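PDB 7C90: cytochrome c, mono-and diheme variant from Methylophaga aminisulfidivorans MP, which probably transfers electrons through a covalently bound heme c, acting as the cytochrome cL of a marine bacterium's methanol oxidation system. Local coordinates for residues A[82-87]-A[145-150]. Sequence-based numbering, arbitrary orientation.
Sequences SLFMTA and LHIMAW. With HEC (heme c), chain E.
F84 turns one face of its ring to W150 CZ3, which stands 3.3 Å above the plane of the phenylalanine ring, over its centre. The pair belongs to the crossing of the first and last helices of the cytochrome c core, as in class I cytochromes c; here these are helices 74-87 and 141-153, whose contacting segments run 102° apart. It illustrates how two helices meeting nearly at a right angle can be joined by apolar and aromatic contacts alone; no hydrogen bond spans the two segments. The two rings are inclined at 42°, an oblique aromatic pair with centroids 4.5 Å apart. F84 and W150 both carry CG anti to the backbone N (chi1 -180°), which sets each CG out from its helix toward the other. M85 bends at chi2 and chi3 to bring its CE against the same six-membered ring of the indole, in an off-centre CH-pi contact 4.2 Å from the centroid. I147 fills the other part of the crossing: its CG1 packs 3.5 Å from L83 CB, and its CG2 lies near the plane of the F84 ring, at the edge. The F84 side chain also neighbours those of C88, which binds the heme covalently, and H92, one of the axial ligands of the heme iron. An alanine in place of F84 would probably open a gap where the phenyl ring met W150 CZ3 and leave the indole held less firmly on that side. The interface continues directly into the heme pocket, where A87 CB approaches heme CBB at 3.8 Å and I147 CG2 rests 3.8 Å from the heme methyl CMB.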
loop_
_atom_site.group_PDB
_atom_site.type_symbol
_atom_site.label_atom_id
_atom_site.label_comp_id
_atom_site.label_asym_id
_atom_site.label_seq_id
_atom_site.Cartn_x
_atom_site.Cartn_y
_atom_site.Cartn_z
ATOM N N SER A 82 1.865 22.607 -1.337
ATOM C CA SER A 82 2.388 22.400 0.032
ATOM C C SER A 82 1.419 21.492 0.819
ATOM O O SER A 82 1.902 20.637 1.558
ATOM C CB SER A 82 2.653 23.734 0.686
ATOM O OG SER A 82 2.667 23.603 2.093
ATOM N N LEU A 83 0.100 21.613 0.616
ATOM C CA LEU A 83 -0.929 20.809 1.347
ATOM C C LEU A 83 -0.941 19.368 0.824
ATOM O O LEU A 83 -1.094 18.430 1.640
ATOM C CB LEU A 83 -2.306 21.455 1.199
ATOM C CG LEU A 83 -2.457 22.787 1.930
ATOM C CD1 LEU A 83 -3.635 23.574 1.388
ATOM C CD2 LEU A 83 -2.607 22.575 3.426
ATOM N N PHE A 84 -0.766 19.197 -0.482
ATOM C CA PHE A 84 -0.619 17.876 -1.136
ATOM C C PHE A 84 0.618 17.143 -0.594
ATOM O O PHE A 84 0.505 15.959 -0.304
ATOM C CB PHE A 84 -0.504 18.021 -2.645
ATOM C CG PHE A 84 -0.361 16.719 -3.366
ATOM C CD1 PHE A 84 0.882 16.145 -3.531
ATOM C CD2 PHE A 84 -1.462 16.076 -3.876
ATOM C CE1 PHE A 84 1.020 14.954 -4.219
ATOM C CE2 PHE A 84 -1.325 14.875 -4.552
ATOM C CZ PHE A 84 -0.081 14.326 -4.737
ATOM N N MET A 85 1.761 17.820 -0.458
ATOM C CA MET A 85 2.995 17.175 0.079
ATOM C C MET A 85 2.697 16.643 1.479
ATOM O O MET A 85 3.053 15.501 1.749
ATOM C CB MET A 85 4.202 18.114 0.130
ATOM C CG MET A 85 4.538 18.711 -1.197
ATOM S SD MET A 85 4.729 17.491 -2.506
ATOM C CE MET A 85 3.759 18.189 -3.845
ATOM N N THR A 86 2.029 17.415 2.323
ATOM C CA THR A 86 1.737 16.999 3.718
ATOM C C THR A 86 0.719 15.835 3.748
ATOM O O THR A 86 0.926 14.865 4.525
ATOM C CB THR A 86 1.270 18.184 4.575
ATOM O OG1 THR A 86 2.204 19.251 4.438
ATOM C CG2 THR A 86 1.142 17.789 6.028
ATOM N N ALA A 87 -0.337 15.897 2.944
ATOM C CA ALA A 87 -1.548 15.061 3.119
ATOM C C ALA A 87 -1.550 13.870 2.184
ATOM O O ALA A 87 -2.253 12.897 2.523
ATOM C CB ALA A 87 -2.813 15.880 2.968
ATOM N N LEU A 145 -9.971 22.105 -1.910
ATOM C CA LEU A 145 -10.045 22.800 -3.226
ATOM C C LEU A 145 -8.652 23.314 -3.632
ATOM O O LEU A 145 -8.333 23.289 -4.807
ATOM C CB LEU A 145 -11.056 23.946 -3.151
ATOM C CG LEU A 145 -12.490 23.524 -2.876
ATOM C CD1 LEU A 145 -13.382 24.741 -2.680
ATOM C CD2 LEU A 145 -12.997 22.676 -4.020
ATOM N N HIS A 146 -7.839 23.774 -2.691
ATOM C CA HIS A 146 -6.425 24.158 -2.955
ATOM C C HIS A 146 -5.662 22.963 -3.522
ATOM O O HIS A 146 -4.983 23.082 -4.579
ATOM C CB HIS A 146 -5.784 24.690 -1.674
ATOM C CG HIS A 146 -6.115 26.116 -1.414
ATOM N ND1 HIS A 146 -7.158 26.506 -0.643
ATOM C CD2 HIS A 146 -5.521 27.245 -1.838
ATOM C CE1 HIS A 146 -7.174 27.823 -0.549
ATOM N NE2 HIS A 146 -6.186 28.303 -1.294
ATOM N N ILE A 147 -5.774 21.823 -2.848
ATOM C CA ILE A 147 -5.059 20.584 -3.271
ATOM C C ILE A 147 -5.553 20.214 -4.656
ATOM O O ILE A 147 -4.751 19.780 -5.483
ATOM C CB ILE A 147 -5.262 19.447 -2.245
ATOM C CG1 ILE A 147 -4.564 19.774 -0.918
ATOM C CG2 ILE A 147 -4.800 18.119 -2.829
ATOM C CD1 ILE A 147 -4.802 18.750 0.182
ATOM N N MET A 148 -6.865 20.289 -4.867
ATOM C CA MET A 148 -7.459 19.944 -6.183
ATOM C C MET A 148 -6.901 20.865 -7.277
ATOM O O MET A 148 -6.488 20.330 -8.335
ATOM C CB MET A 148 -8.973 20.023 -6.147
ATOM C CG MET A 148 -9.568 18.821 -5.427
ATOM S SD MET A 148 -11.298 19.117 -4.981
ATOM C CE MET A 148 -12.059 19.483 -6.551
ATOM N N ALA A 149 -6.860 22.176 -7.063
ATOM C CA ALA A 149 -6.288 23.095 -8.091
ATOM C C ALA A 149 -4.856 22.648 -8.422
ATOM O O ALA A 149 -4.521 22.556 -9.616
ATOM C CB ALA A 149 -6.319 24.532 -7.641
ATOM N N TRP A 150 -4.045 22.303 -7.420
ATOM C CA TRP A 150 -2.630 21.890 -7.659
ATOM C C TRP A 150 -2.604 20.591 -8.461
ATOM O O TRP A 150 -1.800 20.476 -9.381
ATOM C CB TRP A 150 -1.823 21.796 -6.343
ATOM C CG TRP A 150 -0.421 21.391 -6.642
ATOM C CD1 TRP A 150 0.596 22.188 -7.080
ATOM C CD2 TRP A 150 0.070 20.045 -6.690
ATOM N NE1 TRP A 150 1.695 21.432 -7.352
ATOM C CE2 TRP A 150 1.404 20.116 -7.145
ATOM C CE3 TRP A 150 -0.494 18.795 -6.408
ATOM C CZ2 TRP A 150 2.200 18.982 -7.290
ATOM C CZ3 TRP A 150 0.284 17.673 -6.585
ATOM C CH2 TRP A 150 1.616 17.765 -7.009
HETATM FE FE HEC E . -5.516 8.775 -2.388
HETATM C CHA HEC E . -7.182 6.782 -4.649
HETATM C CHB HEC E . -6.434 11.518 -4.097
HETATM C CHC HEC E . -4.288 10.709 0.169
HETATM C CHD HEC E . -4.008 6.016 -1.072
HETATM N NA HEC E . -6.664 9.064 -4.058
HETATM C C1A HEC E . -7.225 8.194 -4.873
HETATM C C2A HEC E . -7.982 8.773 -6.002
HETATM C C3A HEC E . -7.793 10.200 -5.810
HETATM C C4A HEC E . -6.903 10.250 -4.628
HETATM C CMA HEC E . -8.234 11.369 -6.621
HETATM C CAA HEC E . -8.773 8.086 -7.051
HETATM C CBA HEC E . -7.912 8.230 -8.295
HETATM C CGA HEC E . -8.597 7.699 -9.510
HETATM O O1A HEC E . -9.840 7.622 -9.522
HETATM O O2A HEC E . -7.853 7.279 -10.435
HETATM N NB HEC E . -5.394 10.785 -2.045
HETATM C C1B HEC E . -5.745 11.745 -2.856
HETATM C C2B HEC E . -5.454 13.112 -2.377
HETATM C C3B HEC E . -4.841 12.863 -1.076
HETATM C C4B HEC E . -4.861 11.411 -0.979
HETATM C CMB HEC E . -5.732 14.409 -3.082
HETATM C CAB HEC E . -4.327 13.903 -0.077
HETATM C CBB HEC E . -5.445 14.676 0.530
HETATM N NC HEC E . -4.351 8.419 -0.756
HETATM C C1C HEC E . -4.004 9.311 0.184
HETATM C C2C HEC E . -3.168 8.787 1.278
HETATM C C3C HEC E . -3.093 7.371 0.895
HETATM C C4C HEC E . -3.834 7.254 -0.352
HETATM C CMC HEC E . -2.625 9.580 2.416
HETATM C CAC HEC E . -2.257 6.373 1.654
HETATM C CBC HEC E . -2.579 6.293 3.120
HETATM N ND HEC E . -5.568 6.754 -2.821
HETATM C C1D HEC E . -4.900 5.793 -2.209
HETATM C C2D HEC E . -5.178 4.453 -2.684
HETATM C C3D HEC E . -6.130 4.657 -3.749
HETATM C C4D HEC E . -6.302 6.111 -3.707
HETATM C CMD HEC E . -4.614 3.192 -2.150
HETATM C CAD HEC E . -6.851 3.662 -4.561
HETATM C CBD HEC E . -8.199 3.523 -3.837
HETATM C CGD HEC E . -9.352 2.967 -4.652
HETATM O O1D HEC E . -9.117 2.388 -5.727
HETATM O O2D HEC E . -10.536 3.052 -4.223
#